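Local coordinates for protein laminin subunit ALPHA-1 (PDB 2JD4) that is a basement membrane protein whose LG4-5 domain pair probably carries sites for attaching laminin to the cell surface, at residues S30-P35 against L179-P184. The protein carries 4 engineered substitutions. Sequence-based numbering, arbitrary orientation.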
ATOM      1  N   SER A  30      -0.075  -6.762  -8.591  1.00 17.52           N
ATOM      2  CA  SER A  30       0.845  -7.810  -8.166  1.00 18.30           C
ATOM      3  C   SER A  30       0.012  -9.088  -8.072  1.00 16.53           C
ATOM      4  O   SER A  30      -1.068  -9.073  -7.489  1.00 16.67           O
ATOM      5  CB  SER A  30       1.428  -7.494  -6.785  1.00 16.90           C
ATOM      6  OG  SER A  30       2.082  -6.239  -6.775  1.00 18.66           O
ATOM      7  N   HIS A  31       0.505 -10.187  -8.629  1.00 16.33           N
ATOM      8  CA  HIS A  31      -0.246 -11.439  -8.569  1.00 19.73           C
ATOM      9  C   HIS A  31       0.560 -12.637  -9.062  1.00 17.03           C
ATOM     10  O   HIS A  31       1.641 -12.487  -9.628  1.00 17.31           O
ATOM     11  CB  HIS A  31      -1.502 -11.338  -9.446  1.00 22.41           C
ATOM     12  CG  HIS A  31      -1.201 -11.365 -10.913  1.00 16.48           C
ATOM     13  ND1 HIS A  31      -0.635 -10.297 -11.578  1.00 18.27           N
ATOM     14  CD2 HIS A  31      -1.275 -12.371 -11.817  1.00 17.66           C
ATOM     15  CE1 HIS A  31      -0.367 -10.646 -12.823  1.00 16.01           C
ATOM     16  NE2 HIS A  31      -0.746 -11.900 -12.994  1.00 20.66           N
ATOM     17  N   LEU A  32       0.003 -13.822  -8.836  1.00 18.51           N
ATOM     18  CA  LEU A  32       0.568 -15.082  -9.305  1.00 18.64           C
ATOM     19  C   LEU A  32      -0.602 -15.787 -10.000  1.00 19.97           C
ATOM     20  O   LEU A  32      -1.736 -15.720  -9.523  1.00 19.83           O
ATOM     21  CB  LEU A  32       1.034 -15.974  -8.144  1.00 20.13           C
ATOM     22  CG  LEU A  32       2.234 -15.597  -7.274  1.00 18.76           C
ATOM     23  CD1 LEU A  32       2.454 -16.695  -6.236  1.00 21.74           C
ATOM     24  CD2 LEU A  32       3.474 -15.427  -8.141  1.00 16.50           C
ATOM     25  N   VAL A  33      -0.336 -16.430 -11.127  1.00 17.54           N
ATOM     26  CA  VAL A  33      -1.362 -17.187 -11.831  1.00 18.06           C
ATOM     27  C   VAL A  33      -0.922 -18.634 -11.649  1.00 21.05           C
ATOM     28  O   VAL A  33       0.120 -19.045 -12.162  1.00 19.59           O
ATOM     29  CB  VAL A  33      -1.413 -16.833 -13.326  1.00 21.56           C
ATOM     30  CG1 VAL A  33      -2.439 -17.716 -14.036  1.00 21.59           C
ATOM     31  CG2 VAL A  33      -1.779 -15.356 -13.495  1.00 18.54           C
ATOM     32  N   LEU A  34      -1.704 -19.387 -10.886  1.00 17.55           N
ATOM     33  CA  LEU A  34      -1.382 -20.775 -10.585  1.00 19.32           C
ATOM     34  C   LEU A  34      -2.275 -21.785 -11.300  1.00 19.65           C
ATOM     35  O   LEU A  34      -3.493 -21.612 -11.387  1.00 24.13           O
ATOM     36  CB  LEU A  34      -1.480 -21.000  -9.077  1.00 13.87           C
ATOM     37  CG  LEU A  34      -0.689 -20.049  -8.173  1.00 19.67           C
ATOM     38  CD1 LEU A  34      -0.926 -20.432  -6.720  1.00 16.53           C
ATOM     39  CD2 LEU A  34       0.793 -20.130  -8.504  1.00 18.20           C
ATOM     40  N   PRO A  35      -1.676 -22.869 -11.809  1.00 20.10           N
ATOM     41  CA  PRO A  35      -2.426 -23.912 -12.516  1.00 21.03           C
ATOM     42  C   PRO A  35      -3.236 -24.768 -11.549  1.00 21.30           C
ATOM     43  O   PRO A  35      -2.798 -25.016 -10.432  1.00 18.44           O
ATOM     44  CB  PRO A  35      -1.328 -24.753 -13.191  1.00 22.66           C
ATOM     45  CG  PRO A  35      -0.046 -23.961 -13.006  1.00 28.06           C
ATOM     46  CD  PRO A  35      -0.249 -23.213 -11.728  1.00 22.94           C
ATOM     47  N   LEU A 179      -0.879 -26.205  -3.562  1.00 26.44           N
ATOM     48  CA  LEU A 179      -0.460 -25.689  -4.868  1.00 26.45           C
ATOM     49  C   LEU A 179       1.024 -25.313  -4.851  1.00 28.41           C
ATOM     50  O   LEU A 179       1.537 -24.813  -3.848  1.00 27.65           O
ATOM     51  CB  LEU A 179      -1.309 -24.469  -5.246  1.00 28.73           C
ATOM     52  CG  LEU A 179      -2.518 -24.651  -6.179  1.00 34.53           C
ATOM     53  CD1 LEU A 179      -3.261 -25.933  -5.859  1.00 31.74           C
ATOM     54  CD2 LEU A 179      -3.439 -23.441  -6.061  1.00 33.24           C
ATOM     55  N   ASP A 180       1.724 -25.561  -5.953  1.00 27.74           N
ATOM     56  CA  ASP A 180       3.143 -25.216  -5.998  1.00 29.56           C
ATOM     57  C   ASP A 180       3.267 -23.757  -6.420  1.00 24.31           C
ATOM     58  O   ASP A 180       3.259 -23.453  -7.603  1.00 21.16           O
ATOM     59  CB  ASP A 180       3.891 -26.104  -6.994  1.00 34.18           C
ATOM     60  CG  ASP A 180       5.387 -26.157  -6.716  1.00 40.35           C
ATOM     61  OD1 ASP A 180       5.969 -25.108  -6.354  1.00 36.67           O
ATOM     62  OD2 ASP A 180       5.980 -27.249  -6.863  1.00 42.27           O
ATOM     63  N   LYS A 181       3.374 -22.860  -5.447  1.00 25.58           N
ATOM     64  CA  LYS A 181       3.479 -21.434  -5.743  1.00 26.48           C
ATOM     65  C   LYS A 181       4.798 -21.088  -6.407  1.00 28.99           C
ATOM     66  O   LYS A 181       4.945 -20.001  -6.961  1.00 31.21           O
ATOM     67  CB  LYS A 181       3.335 -20.609  -4.467  1.00 30.23           C
ATOM     68  CG  LYS A 181       1.997 -20.764  -3.777  1.00 32.39           C
ATOM     69  CD  LYS A 181       2.005 -20.038  -2.447  1.00 33.99           C
ATOM     70  CE  LYS A 181       2.091 -18.540  -2.635  1.00 33.10           C
ATOM     71  NZ  LYS A 181       2.510 -17.869  -1.371  1.00 38.72           N
ATOM     72  N   ASP A 182       5.748 -22.016  -6.349  1.00 27.78           N
ATOM     73  CA  ASP A 182       7.064 -21.815  -6.941  1.00 32.42           C
ATOM     74  C   ASP A 182       7.058 -22.021  -8.448  1.00 30.09           C
ATOM     75  O   ASP A 182       8.024 -21.674  -9.125  1.00 32.04           O
ATOM     76  CB  ASP A 182       8.085 -22.770  -6.316  1.00 35.18           C
ATOM     77  CG  ASP A 182       8.310 -22.500  -4.846  1.00 43.99           C
ATOM     78  OD1 ASP A 182       8.660 -21.352  -4.501  1.00 46.82           O
ATOM     79  OD2 ASP A 182       8.139 -23.438  -4.036  1.00 47.14           O
ATOM     80  N   ARG A 183       5.973 -22.585  -8.973  1.00 28.12           N
ATOM     81  CA  ARG A 183       5.869 -22.825 -10.407  1.00 28.99           C
ATOM     82  C   ARG A 183       4.630 -22.189 -11.046  1.00 28.42           C
ATOM     83  O   ARG A 183       3.785 -22.878 -11.624  1.00 26.23           O
ATOM     84  CB  ARG A 183       5.897 -24.329 -10.682  1.00 33.32           C
ATOM     85  CG  ARG A 183       7.213 -24.971 -10.276  1.00 37.29           C
ATOM     86  CD  ARG A 183       7.417 -26.321 -10.931  1.00 41.78           C
ATOM     87  NE  ARG A 183       6.457 -27.318 -10.475  1.00 46.46           N
ATOM     88  CZ  ARG A 183       6.461 -28.584 -10.876  1.00 50.31           C
ATOM     89  NH1 ARG A 183       7.376 -29.003 -11.739  1.00 49.18           N
ATOM     90  NH2 ARG A 183       5.547 -29.431 -10.417  1.00 53.03           N
ATOM     91  N   PRO A 184       4.517 -20.857 -10.955  1.00 26.29           N
ATOM     92  CA  PRO A 184       3.376 -20.133 -11.526  1.00 27.09           C
ATOM     93  C   PRO A 184       3.403 -20.087 -13.052  1.00 26.71           C
ATOM     94  O   PRO A 184       4.470 -20.159 -13.661  1.00 24.52           O
ATOM     95  CB  PRO A 184       3.511 -18.746 -10.906  1.00 23.57           C
ATOM     96  CG  PRO A 184       4.999 -18.580 -10.801  1.00 23.88           C
ATOM     97  CD  PRO A 184       5.433 -19.931 -10.264  1.00 24.64           C
TER
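Leu34 leans against Leu179, Lys181 and Pro184 where the loop between strands 177-178 and 186-188 folds over the edge of the LG4 domain, the N-terminal one of this pair and a beta sandwich of the concanavalin type. Strand 31-35 pairs with 143-146 and 186-188 in one sheet, whereas 177-178 belongs to the other, so the loop carries the chain from sheet to sheet and its apolar side chains settle on the strand. The two branches of Leu34 divide the work. CD1 meets Leu179 CD2 at 4.0 Å and has the aliphatic CG of Lys181 almost as near, while CD2 lies 3.9 Å from Pro184 CB. Chi1 of -53° sets CG anti to the carbonyl carbon and beside the backbone N; from there the two methyls reach different partners. Two residues back, Leu32 crosses the Lys181 chain at about a right angle, its CD1 4.1 Å from Lys181 CE; the ammonium beyond is hydrogen-bonded to Gly170 O on strand 167-174.

No hydrogen bond crosses anywhere between the two segments. Away from the buried leucines the contact thins out: Pro35, partly exposed, has its CD 4.0 Å from Arg183 O, and exposed Asp180 and Arg183 bury little area against the strand. The type I turn from Asp180 to Arg183 holds itself together instead: Arg183 N donates to Asp180 O, Asp182 N bonds weakly to Asp180 OD1, and a long salt bridge of 3.6 Å links Arg183 NE to Asp180 OD2. Past the turn the chain returns to the strand at Pro184, whose CA comes within 3.5 Å of Val33 O.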